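Local atomic coordinates of LPG0439 HIT-related domain-containing protein (PDB entry 5L0L), a protein that is of unknown function but, through this HIT-related part of a longer membrane protein, belongs to the histidine-triad superfamily, whose members mostly act on nucleotides. Residues Val39-Thr44 with Glu177-Cys182; Tyr49-Arg54 with Ser84-Val89; Thr116-Gly119 with Pro124-Leu127; His128-Gly133 with Phe156-Lys161. All coordinates share one frame; numbering follows the deposited sequence.

In the fold
From the N terminus, strand 35-41 leads into contact 1, which closes only when the chain returns in helix 176-194; the other three contacts are nested inside this long loop. Contact 2 sets strand 51-58 against helix 73-92. Contact 3 then closes a short loop after strand 115-118, and its second segment runs directly into strand 128-134, where contact 4 reaches out to the loop 156-161. Contacts 2, 3 and 4 follow in series without crossing. Contacts 1, 2 and 4 meet in one antiparallel sheet, where strand 51-58 lies between 35-41 and 128-134, whereas contact 3 is peripheral, its centre about 25 Å from that of contact 1.

Contact 1 (Val39-Thr44 with Glu177-Cys182); sequences VILNPT and EELKAC
A helix packs against the end of a sheet strand in the HIT-related fold: Leu-41, the last residue of strand 35-41, reaches Leu-179 and Cys-182, three residues apart on helix 176-194. CD1 of Leu-41 lies 3.8 Å from CD1 of Leu-179, the two side chains sliding past each other in opposite directions, and 4.0 Å from CB of Cys-182. In one of two modelled conformers SG of Cys-182 also approaches, 3.9 Å from CD1 of Leu-41. Leu-179 leans across with its CG opposite the backbone N (chi1 174°), which carries CD1 toward the strand. Trp-174 lies against both helix residues, and its NE1 is bonded to the carbonyl of Asn-42. Just past the strand the chain bends in an Asx turn: OD1 of Asn-42 accepts from N of Thr-44 at 2.9 Å and from its OG1, both donors lying in the carbonyl plane. No hydrogen bond spans the two segments. Their union is therefore apolar and rests on the leucine methyls, with the sulfur approach conditional on that conformer, while the polar bonds lie to the side, in the Asx turn and in the Trp-174 link to Asn-42.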
loop_
_atom_site.group_PDB
_atom_site.type_symbol
_atom_site.label_atom_id
_atom_site.label_comp_id
_atom_site.label_asym_id
_atom_site.label_seq_id
_atom_site.Cartn_x
_atom_site.Cartn_y
_atom_site.Cartn_z
ATOM N N VAL A 39 1.531 9.535 12.458
ATOM C CA VAL A 39 2.103 8.213 12.442
ATOM C C VAL A 39 2.021 7.678 13.866
ATOM O O VAL A 39 2.617 8.258 14.784
ATOM C CB VAL A 39 3.560 8.235 11.956
ATOM C CG1 VAL A 39 4.151 6.841 12.023
ATOM C CG2 VAL A 39 3.648 8.863 10.541
ATOM N N ILE A 40 1.283 6.580 14.075
ATOM C CA ILE A 40 1.127 5.991 15.407
ATOM C C ILE A 40 1.339 4.482 15.335
ATOM O O ILE A 40 1.107 3.866 14.287
ATOM C CB ILE A 40 -0.270 6.318 16.050
ATOM C CG1 ILE A 40 -1.390 5.487 15.422
ATOM C CG2 ILE A 40 -0.602 7.811 15.924
ATOM C CD1 ILE A 40 -2.736 5.678 16.087
ATOM N N LEU A 41 1.777 3.868 16.431
ATOM C CA LEU A 41 1.714 2.407 16.507
ATOM C C LEU A 41 0.238 2.006 16.644
ATOM O O LEU A 41 -0.554 2.696 17.309
ATOM C CB LEU A 41 2.542 1.833 17.659
ATOM C CG LEU A 41 4.040 1.835 17.449
ATOM C CD1 LEU A 41 4.717 1.579 18.791
ATOM C CD2 LEU A 41 4.474 0.773 16.433
ATOM N N ASN A 42 -0.127 0.918 15.986
ATOM C CA ASN A 42 -1.500 0.434 16.042
ATOM C C ASN A 42 -1.853 0.047 17.485
ATOM O O ASN A 42 -1.204 -0.841 18.041
ATOM C CB ASN A 42 -1.682 -0.746 15.093
ATOM C CG ASN A 42 -3.135 -1.132 14.938
ATOM O OD1 ASN A 42 -3.829 -1.373 15.938
ATOM N ND2 ASN A 42 -3.609 -1.211 13.707
ATOM N N PRO A 43 -2.860 0.702 18.096
ATOM C CA PRO A 43 -3.118 0.432 19.516
ATOM C C PRO A 43 -3.688 -0.943 19.812
ATOM O O PRO A 43 -3.594 -1.372 20.960
ATOM C CB PRO A 43 -4.153 1.492 19.935
ATOM C CG PRO A 43 -4.546 2.211 18.708
ATOM C CD PRO A 43 -3.651 1.841 17.571
ATOM N N THR A 44 -4.237 -1.616 18.808
ATOM C CA THR A 44 -4.888 -2.920 19.028
ATOM C C THR A 44 -4.166 -4.139 18.478
ATOM O O THR A 44 -4.612 -5.249 18.737
ATOM C CB THR A 44 -6.328 -2.907 18.487
ATOM O OG1 THR A 44 -6.328 -2.719 17.070
ATOM C CG2 THR A 44 -7.107 -1.811 19.136
ATOM N N GLU A 177 5.030 -2.395 28.706
ATOM C CA GLU A 177 6.455 -2.112 28.582
ATOM C C GLU A 177 6.964 -2.312 27.170
ATOM O O GLU A 177 7.829 -1.555 26.707
ATOM C CB GLU A 177 7.231 -2.925 29.610
ATOM C CG GLU A 177 6.926 -2.432 31.012
ATOM C CD GLU A 177 7.106 -0.923 31.199
ATOM O OE1 GLU A 177 8.198 -0.378 30.869
ATOM O OE2 GLU A 177 6.143 -0.261 31.695
ATOM N N GLU A 178 6.394 -3.287 26.466
ATOM C CA GLU A 178 6.798 -3.518 25.077
ATOM C C GLU A 178 6.384 -2.365 24.159
ATOM O O GLU A 178 7.160 -1.958 23.305
ATOM C CB GLU A 178 6.219 -4.845 24.548
ATOM C CG GLU A 178 6.849 -6.035 25.253
ATOM C CD GLU A 178 6.282 -7.376 24.830
ATOM O OE1 GLU A 178 5.588 -7.493 23.791
ATOM O OE2 GLU A 178 6.561 -8.347 25.574
ATOM N N LEU A 179 5.189 -1.837 24.388
ATOM C CA LEU A 179 4.697 -0.671 23.633
ATOM C C LEU A 179 5.647 0.510 23.834
ATOM O O LEU A 179 6.064 1.164 22.870
ATOM C CB LEU A 179 3.291 -0.298 24.044
ATOM C CG LEU A 179 2.700 0.989 23.442
ATOM C CD1 LEU A 179 2.698 0.934 21.914
ATOM C CD2 LEU A 179 1.308 1.189 24.026
ATOM N N LYS A 180 5.982 0.765 25.087
ATOM C CA LYS A 180 6.904 1.873 25.387
ATOM C C LYS A 180 8.270 1.692 24.691
ATOM O O LYS A 180 8.811 2.646 24.142
ATOM C CB LYS A 180 7.078 2.032 26.893
ATOM C CG LYS A 180 5.861 2.610 27.573
ATOM C CD LYS A 180 6.227 2.900 29.050
ATOM C CE LYS A 180 5.273 2.400 30.098
ATOM N NZ LYS A 180 4.434 3.488 30.679
ATOM N N ALA A 181 8.813 0.478 24.715
ATOM C CA ALA A 181 10.106 0.187 24.073
ATOM C C ALA A 181 10.024 0.390 22.545
ATOM O O ALA A 181 10.904 0.960 21.941
ATOM C CB ALA A 181 10.542 -1.238 24.388
ATOM N N CYS A 182 8.980 -0.158 21.947
ATOM C CA CYS A 182 8.800 -0.096 20.484
ATOM C C CYS A 182 8.688 1.357 20.021
ATOM O O CYS A 182 9.331 1.805 19.070
ATOM C CB CYS A 182 7.561 -0.845 20.090
ATOM S SG CYS A 182 7.448 -1.167 18.327
#

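Contact 2 (Tyr49-Arg54 with Ser84-Val89)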
loop_
_atom_site.group_PDB
_atom_site.type_symbol
_atom_site.label_atom_id
_atom_site.label_comp_id
_atom_site.label_asym_id
_atom_site.label_seq_id
_atom_site.Cartn_x
_atom_site.Cartn_y
_atom_site.Cartn_z
ATOM N N TYR A 49 5.111 -4.890 14.413
ATOM C CA TYR A 49 5.229 -3.490 14.819
ATOM C C TYR A 49 4.348 -2.589 13.939
ATOM O O TYR A 49 4.802 -1.564 13.453
ATOM C CB TYR A 49 6.709 -3.026 14.786
ATOM C CG TYR A 49 7.749 -3.916 15.445
ATOM C CD1 TYR A 49 7.449 -4.727 16.551
ATOM C CD2 TYR A 49 9.042 -3.942 14.971
ATOM C CE1 TYR A 49 8.419 -5.524 17.134
ATOM C CE2 TYR A 49 10.036 -4.694 15.581
ATOM C CZ TYR A 49 9.730 -5.492 16.649
ATOM O OH TYR A 49 10.682 -6.274 17.212
ATOM N N ARG A 50 3.089 -3.000 13.708
ATOM C CA ARG A 50 2.189 -2.251 12.830
ATOM C C ARG A 50 2.103 -0.779 13.213
ATOM O O ARG A 50 1.925 -0.461 14.417
ATOM C CB ARG A 50 0.778 -2.816 12.895
ATOM C CG ARG A 50 0.494 -3.997 12.028
ATOM C CD ARG A 50 -0.912 -4.530 12.328
ATOM N NE ARG A 50 -1.947 -3.685 11.757
ATOM C CZ ARG A 50 -3.227 -4.060 11.586
ATOM N NH1 ARG A 50 -3.674 -5.230 12.037
ATOM N NH2 ARG A 50 -4.069 -3.229 10.975
ATOM N N ILE A 51 2.173 0.095 12.208
ATOM C CA ILE A 51 1.816 1.502 12.360
ATOM C C ILE A 51 0.603 1.846 11.500
ATOM O O ILE A 51 0.262 1.125 10.560
ATOM C CB ILE A 51 2.972 2.456 12.011
ATOM C CG1 ILE A 51 3.399 2.278 10.560
ATOM C CG2 ILE A 51 4.112 2.285 13.016
ATOM C CD1 ILE A 51 4.351 3.337 10.054
ATOM N N ILE A 52 -0.058 2.932 11.870
ATOM C CA ILE A 52 -1.106 3.554 11.042
ATOM C C ILE A 52 -0.596 4.945 10.672
ATOM O O ILE A 52 -0.133 5.701 11.534
ATOM C CB ILE A 52 -2.417 3.691 11.806
ATOM C CG1 ILE A 52 -2.893 2.324 12.325
ATOM C CG2 ILE A 52 -3.503 4.342 10.927
ATOM C CD1 ILE A 52 -3.983 2.418 13.383
ATOM N N ILE A 53 -0.660 5.264 9.389
ATOM C CA ILE A 53 -0.329 6.571 8.880
ATOM C C ILE A 53 -1.659 7.141 8.437
ATOM O O ILE A 53 -2.351 6.515 7.607
ATOM C CB ILE A 53 0.625 6.484 7.680
ATOM C CG1 ILE A 53 1.901 5.747 8.093
ATOM C CG2 ILE A 53 0.903 7.897 7.125
ATOM C CD1 ILE A 53 2.917 5.588 6.977
ATOM N N ARG A 54 -2.028 8.287 9.023
ATOM C CA ARG A 54 -3.352 8.846 8.861
ATOM C C ARG A 54 -3.315 10.328 8.493
ATOM O O ARG A 54 -2.540 11.106 9.050
ATOM C CB ARG A 54 -4.179 8.608 10.133
ATOM C CG ARG A 54 -5.531 9.317 10.186
ATOM C CD ARG A 54 -5.395 10.660 10.837
ATOM N NE ARG A 54 -6.686 11.339 11.058
ATOM C CZ ARG A 54 -7.416 11.281 12.182
ATOM N NH1 ARG A 54 -7.041 10.566 13.246
ATOM N NH2 ARG A 54 -8.542 11.963 12.234
ATOM N N SER A 84 6.471 6.456 2.144
ATOM C CA SER A 84 7.830 6.266 1.611
ATOM C C SER A 84 8.894 6.551 2.668
ATOM O O SER A 84 9.858 5.781 2.806
ATOM C CB SER A 84 8.051 7.159 0.393
ATOM O OG SER A 84 7.142 6.802 -0.641
ATOM N N LEU A 85 8.703 7.628 3.425
ATOM C CA LEU A 85 9.598 7.976 4.552
ATOM C C LEU A 85 9.626 6.839 5.592
ATOM O O LEU A 85 10.682 6.343 5.959
ATOM C CB LEU A 85 9.139 9.281 5.222
ATOM C CG LEU A 85 9.791 9.641 6.564
ATOM C CD1 LEU A 85 11.279 9.742 6.400
ATOM C CD2 LEU A 85 9.220 10.939 7.138
HETATM N N MSE A 86 8.441 6.419 6.040
HETATM C CA MSE A 86 8.368 5.411 7.097
HETATM C C MSE A 86 8.925 4.077 6.692
HETATM O O MSE A 86 9.395 3.338 7.556
HETATM C CB MSE A 86 6.966 5.244 7.684
HETATM C CG MSE A 86 6.425 6.486 8.365
HETATM SE SE MSE A 86 7.608 7.182 9.782
HETATM C CE MSE A 86 7.741 5.567 10.857
ATOM N N THR A 87 8.884 3.717 5.398
ATOM C CA THR A 87 9.527 2.466 4.986
ATOM C C THR A 87 11.007 2.356 5.426
ATOM O O THR A 87 11.489 1.255 5.718
ATOM C CB THR A 87 9.492 2.200 3.470
ATOM O OG1 THR A 87 10.277 3.188 2.781
ATOM C CG2 THR A 87 8.035 2.161 2.932
ATOM N N GLN A 88 11.696 3.500 5.508
ATOM C CA GLN A 88 13.105 3.505 5.878
ATOM C C GLN A 88 13.347 3.155 7.343
ATOM O O GLN A 88 14.412 2.618 7.671
ATOM C CB GLN A 88 13.762 4.830 5.479
ATOM C CG GLN A 88 13.616 5.116 3.964
ATOM C CD GLN A 88 14.108 3.977 3.097
ATOM O OE1 GLN A 88 15.319 3.703 3.037
ATOM N NE2 GLN A 88 13.177 3.262 2.455
ATOM N N VAL A 89 12.374 3.420 8.211
ATOM C CA VAL A 89 12.483 2.999 9.597
ATOM C C VAL A 89 12.450 1.457 9.685
ATOM O O VAL A 89 13.279 0.858 10.359
ATOM C CB VAL A 89 11.405 3.634 10.474
ATOM C CG1 VAL A 89 11.429 3.023 11.849
ATOM C CG2 VAL A 89 11.594 5.141 10.517
#
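Ile-51 and Ile-53, two residues apart on one face of strand 51-58, both press their CD1 methyls onto the selenomethionine Met-86. CD1 of Ile-53 comes 3.9 Å from CG of Met-86, and CD1 of Ile-51 lies 4.0 Å from CB of Met-86, so the root of the long side chain is gripped by two methyls. The chain then folds back, bent at chi2 and chi3 (-55° and -56°), which returns CE of Met-86 to 4.1 Å from CD1 of Ile-51. Both isoleucines cross the selenomethionine at a slant, and nothing polar bridges the segments. Around this core, Ile-53 also rests on Leu-79, Val-82 and Ala-83 of helix 73-92, and Ile-51 on Tyr-90. On the helix side turned from strand 51-58, OG1 of Thr-87 donates to O of Ser-84 at 2.6 Å and accepts from NE2 of Gln-88 at 2.9 Å. That side faces another copy of the protein, where Thr-87 meets Gln-76 and Ser-84 meets Asn-80 of the second subunit. A long helix seated by apolar side chains on an antiparallel sheet, its outer side meeting a partner subunit, is in keeping with the dimeric alpha-beta fold of HIT proteins.

Contact 3 (Thr116-Gly119 with Pro124-Leu127); sequences TLIG and PSML
Gly-119 and Ser-125 bring the two backbones close, their CA atoms 4.6 Å apart where the chain, after a four-residue loop, passes Gly-119 and heads off roughly across the strand direction. Gly-119, the first residue past strand 115-118, has phi 108° and psi 147°, angles at which a beta carbon would press on the carbonyl O of Ile-118. The second segment, 124-127, is extended but forms no regular strand, and no hydrogen bond joins it to 116-119, so the pair is a short loop closure, not a beta hairpin. The backbone of Ile-118 instead bonds to Glu-4 of strand 3-5 and to Leu-6 just beyond it.

Among side chains, the meeting is that of Ile-118 with Ser-125. The branch methyl CG2 of Ile-118 touches the whole short side chain of Ser-125, 3.3 Å from OG and 3.4 Å from CB, the latter tighter than ordinary carbon packing. The hydroxyl points away from its own backbone N (chi1 171°), which sets OG beside the serine's carbonyl carbon and against that methyl. A looser approach, 3.9 Å between N of Gly-119 and CB of Ser-125, continues the contact along the backbone. Ile-118 is also met by Ile-96 of the second subunit.

With a methyl facing the hydroxyl, this is tight, slightly strained van der Waals packing without polar bonding. The backbones come near where one residue has no side chain and the other a short one, and polar bonds of 124-127 go outside the contact, from N of Ser-125 to Asn-68 and from O of Met-126 to His-128.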
loop_
_atom_site.group_PDB
_atom_site.type_symbol
_atom_site.label_atom_id
_atom_site.label_comp_id
_atom_site.label_asym_id
_atom_site.label_seq_id
_atom_site.Cartn_x
_atom_site.Cartn_y
_atom_site.Cartn_z
ATOM N N THR A 116 -22.647 1.090 -2.074
ATOM C CA THR A 116 -21.454 1.003 -1.250
ATOM C C THR A 116 -21.423 2.267 -0.371
ATOM O O THR A 116 -21.444 3.394 -0.893
ATOM C CB THR A 116 -20.191 0.930 -2.127
ATOM O OG1 THR A 116 -20.207 -0.262 -2.930
ATOM C CG2 THR A 116 -18.944 0.945 -1.279
ATOM N N LEU A 117 -21.406 2.084 0.948
ATOM C CA LEU A 117 -21.454 3.185 1.891
ATOM C C LEU A 117 -20.061 3.389 2.519
ATOM O O LEU A 117 -19.461 2.416 2.966
ATOM C CB LEU A 117 -22.452 2.863 2.998
ATOM C CG LEU A 117 -22.672 3.931 4.080
ATOM C CD1 LEU A 117 -23.154 5.228 3.437
ATOM C CD2 LEU A 117 -23.630 3.443 5.157
ATOM N N ILE A 118 -19.584 4.634 2.524
ATOM C CA ILE A 118 -18.245 5.001 3.028
ATOM C C ILE A 118 -18.467 5.762 4.320
ATOM O O ILE A 118 -19.044 6.870 4.312
ATOM C CB ILE A 118 -17.508 5.924 2.045
ATOM C CG1 ILE A 118 -17.435 5.305 0.643
ATOM C CG2 ILE A 118 -16.102 6.295 2.563
ATOM C CD1 ILE A 118 -16.783 3.966 0.599
ATOM N N GLY A 119 -18.021 5.170 5.424
ATOM C CA GLY A 119 -18.200 5.706 6.749
ATOM C C GLY A 119 -19.213 4.903 7.523
ATOM O O GLY A 119 -20.144 4.352 6.942
ATOM N N PRO A 124 -15.358 6.709 11.461
ATOM C CA PRO A 124 -15.367 7.493 10.220
ATOM C C PRO A 124 -14.410 6.872 9.207
ATOM O O PRO A 124 -13.448 6.190 9.605
ATOM C CB PRO A 124 -14.859 8.861 10.651
ATOM C CG PRO A 124 -14.085 8.617 11.903
ATOM C CD PRO A 124 -14.760 7.455 12.582
ATOM N N SER A 125 -14.687 7.080 7.923
ATOM C CA SER A 125 -13.726 6.802 6.889
ATOM C C SER A 125 -12.698 7.939 6.891
ATOM O O SER A 125 -13.060 9.121 6.775
ATOM C CB SER A 125 -14.409 6.659 5.532
ATOM O OG SER A 125 -13.466 6.591 4.473
HETATM N N MSE A 126 -11.429 7.565 7.069
HETATM C CA MSE A 126 -10.300 8.490 7.070
HETATM C C MSE A 126 -9.330 8.037 6.024
HETATM O O MSE A 126 -9.244 6.826 5.725
HETATM C CB MSE A 126 -9.581 8.426 8.413
HETATM C CG MSE A 126 -10.453 8.818 9.575
HETATM SE SE MSE A 126 -9.389 8.419 11.213
HETATM C CE MSE A 126 -10.297 6.754 11.618
ATOM N N LEU A 127 -8.580 8.954 5.437
ATOM C CA LEU A 127 -7.506 8.561 4.508
ATOM C C LEU A 127 -6.340 8.038 5.362
ATOM O O LEU A 127 -5.777 8.764 6.154
ATOM C CB LEU A 127 -7.051 9.728 3.657
ATOM C CG LEU A 127 -5.885 9.496 2.692
ATOM C CD1 LEU A 127 -6.224 8.454 1.653
ATOM C CD2 LEU A 127 -5.472 10.821 2.066
#

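Contact 4 (His128-Gly133 with Phe156-Lys161). With SO4 (sulfate ion), chain C.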
loop_
_atom_site.group_PDB
_atom_site.type_symbol
_atom_site.label_atom_id
_atom_site.label_comp_id
_atom_site.label_asym_id
_atom_site.label_seq_id
_atom_site.Cartn_x
_atom_site.Cartn_y
_atom_site.Cartn_z
ATOM N N HIS A 128 -6.042 6.755 5.234
ATOM C CA HIS A 128 -5.032 6.142 6.118
ATOM C C HIS A 128 -4.545 4.854 5.535
ATOM O O HIS A 128 -5.248 4.231 4.737
ATOM C CB HIS A 128 -5.575 5.929 7.551
ATOM C CG HIS A 128 -6.553 4.798 7.686
ATOM N ND1 HIS A 128 -7.810 4.815 7.114
ATOM C CD2 HIS A 128 -6.435 3.588 8.286
ATOM C CE1 HIS A 128 -8.445 3.692 7.406
ATOM N NE2 HIS A 128 -7.625 2.925 8.114
ATOM N N LEU A 129 -3.349 4.433 5.943
ATOM C CA LEU A 129 -2.845 3.144 5.548
ATOM C C LEU A 129 -2.073 2.501 6.690
ATOM O O LEU A 129 -1.736 3.156 7.674
ATOM C CB LEU A 129 -2.013 3.203 4.275
ATOM C CG LEU A 129 -0.711 3.988 4.189
ATOM C CD1 LEU A 129 0.448 3.273 4.864
ATOM C CD2 LEU A 129 -0.368 4.245 2.727
ATOM N N HIS A 130 -1.843 1.210 6.525
ATOM C CA HIS A 130 -1.194 0.352 7.529
ATOM C C HIS A 130 0.162 -0.032 6.983
ATOM O O HIS A 130 0.298 -0.296 5.800
ATOM C CB HIS A 130 -1.996 -0.933 7.725
ATOM C CG HIS A 130 -3.403 -0.690 8.128
ATOM N ND1 HIS A 130 -3.754 -0.437 9.429
ATOM C CD2 HIS A 130 -4.535 -0.571 7.390
ATOM C CE1 HIS A 130 -5.055 -0.180 9.481
ATOM N NE2 HIS A 130 -5.557 -0.304 8.262
HETATM N N MSE A 131 1.150 -0.116 7.860
HETATM C CA MSE A 131 2.501 -0.551 7.471
HETATM C C MSE A 131 3.048 -1.432 8.595
HETATM O O MSE A 131 2.702 -1.238 9.784
HETATM C CB MSE A 131 3.387 0.672 7.211
HETATM C CG MSE A 131 4.774 0.274 6.785
HETATM SE SE MSE A 131 5.910 1.837 6.335
HETATM C CE MSE A 131 4.876 2.516 4.824
ATOM N N TRP A 132 3.837 -2.437 8.231
ATOM C CA TRP A 132 4.388 -3.369 9.219
ATOM C C TRP A 132 5.619 -4.025 8.640
ATOM O O TRP A 132 5.955 -3.813 7.447
ATOM C CB TRP A 132 3.328 -4.423 9.623
ATOM C CG TRP A 132 2.881 -5.242 8.456
ATOM C CD1 TRP A 132 3.345 -6.473 8.092
ATOM C CD2 TRP A 132 1.889 -4.884 7.474
ATOM N NE1 TRP A 132 2.732 -6.889 6.928
ATOM C CE2 TRP A 132 1.829 -5.944 6.537
ATOM C CE3 TRP A 132 1.050 -3.773 7.290
ATOM C CZ2 TRP A 132 0.956 -5.940 5.445
ATOM C CZ3 TRP A 132 0.227 -3.748 6.177
ATOM C CH2 TRP A 132 0.187 -4.813 5.265
ATOM N N GLY A 133 6.311 -4.771 9.480
ATOM C CA GLY A 133 7.558 -5.462 9.080
ATOM C C GLY A 133 7.385 -6.975 9.095
ATOM O O GLY A 133 6.586 -7.522 9.898
ATOM N N PHE A 156 0.058 -11.797 5.762
ATOM C CA PHE A 156 -0.209 -11.111 7.028
ATOM C C PHE A 156 -1.648 -10.593 6.998
ATOM O O PHE A 156 -2.006 -9.795 6.125
ATOM C CB PHE A 156 0.774 -9.959 7.198
ATOM C CG PHE A 156 0.771 -9.327 8.572
ATOM C CD1 PHE A 156 -0.316 -8.594 9.021
ATOM C CD2 PHE A 156 1.879 -9.433 9.397
ATOM C CE1 PHE A 156 -0.308 -7.977 10.285
ATOM C CE2 PHE A 156 1.888 -8.829 10.648
ATOM C CZ PHE A 156 0.815 -8.095 11.087
ATOM N N ASP A 157 -2.505 -11.084 7.885
ATOM C CA ASP A 157 -3.908 -10.679 7.870
ATOM C C ASP A 157 -4.093 -9.483 8.792
ATOM O O ASP A 157 -3.858 -9.593 9.997
ATOM C CB ASP A 157 -4.838 -11.834 8.283
ATOM C CG ASP A 157 -6.275 -11.591 7.845
ATOM O OD1 ASP A 157 -6.879 -10.510 8.125
ATOM O OD2 ASP A 157 -6.831 -12.474 7.155
ATOM N N LEU A 158 -4.497 -8.338 8.226
ATOM C CA LEU A 158 -4.681 -7.113 9.008
ATOM C C LEU A 158 -5.951 -7.106 9.867
ATOM O O LEU A 158 -6.087 -6.223 10.717
ATOM C CB LEU A 158 -4.624 -5.856 8.121
ATOM C CG LEU A 158 -3.258 -5.630 7.472
ATOM C CD1 LEU A 158 -3.360 -4.562 6.402
ATOM C CD2 LEU A 158 -2.145 -5.260 8.464
ATOM N N ILE A 159 -6.838 -8.079 9.636
ATOM C CA ILE A 159 -8.017 -8.381 10.440
ATOM C C ILE A 159 -9.144 -7.432 10.060
ATOM O O ILE A 159 -9.107 -6.254 10.410
ATOM C CB ILE A 159 -7.829 -8.315 11.985
ATOM C CG1 ILE A 159 -6.599 -9.047 12.478
ATOM C CG2 ILE A 159 -9.072 -8.913 12.682
ATOM C CD1 ILE A 159 -6.498 -10.508 12.079
ATOM N N ALA A 160 -10.119 -7.913 9.306
ATOM C CA ALA A 160 -11.318 -7.144 8.997
ATOM C C ALA A 160 -12.371 -7.441 10.070
ATOM O O ALA A 160 -12.475 -8.578 10.514
ATOM C CB ALA A 160 -11.837 -7.551 7.619
ATOM N N LYS A 161 -13.122 -6.436 10.504
ATOM C CA LYS A 161 -14.244 -6.657 11.450
ATOM C C LYS A 161 -15.321 -7.568 10.874
ATOM O O LYS A 161 -15.872 -8.410 11.572
ATOM C CB LYS A 161 -14.885 -5.328 11.842
ATOM C CG LYS A 161 -14.001 -4.565 12.790
ATOM C CD LYS A 161 -14.558 -3.209 13.203
ATOM C CE LYS A 161 -13.428 -2.435 13.870
ATOM N NZ LYS A 161 -13.894 -1.411 14.841
HETATM S S SO4 C . -8.966 -0.567 7.866
HETATM O O1 SO4 C . -8.725 0.417 8.961
HETATM O O2 SO4 C . -10.408 -0.472 7.675
HETATM O O3 SO4 C . -8.092 -0.023 6.833
HETATM O O4 SO4 C . -8.519 -1.751 8.612
#
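Trp-132 takes a chi1 of 61°, with CG between the backbone N and the carbonyl carbon, while Phe-156 has CG opposite the backbone N (chi1 -169°); the two rings thereby meet as a face-to-face stack. The five-membered ring of Trp-132 and the ring of Phe-156 have centroids 4.1 Å apart and planes at 30°, with NE1 of the tryptophan 3.5 Å from CG of the phenylalanine. On the same indole face, CD2 of Leu-158 makes a CH-pi contact, 3.8 Å from the centroid of the six-membered ring of Trp-132. The indole N-H itself is bonded to OE1 of Gln-98. Beyond the hydrophobic patch, an Asx turn, N of Ile-159 to OD1 of Asp-157 at 2.9 Å through the anti lone pair, shapes the loop.

Toward the start of the strand a sulfate is gripped by two histidines: NE2 of His-128 donates to O1 and NE2 of His-130 to O3, each at 2.9 Å, with weaker crossed bonds. Backbone N atoms of Gly-103 and Asn-105 also bond to the sulfate. The His-Leu-His-Met-Trp run resembles the histidine-triad motif with tryptophan in the third place, and the sulfate, probably from the crystallisation liquor, may mark a phosphate site. Strand 128-134 lies between strands 96-101 and 51-58; on its other face Leu-129 and Met-131 pack against helix 73-92, while Trp-132 also meets Leu-102 of the second subunit.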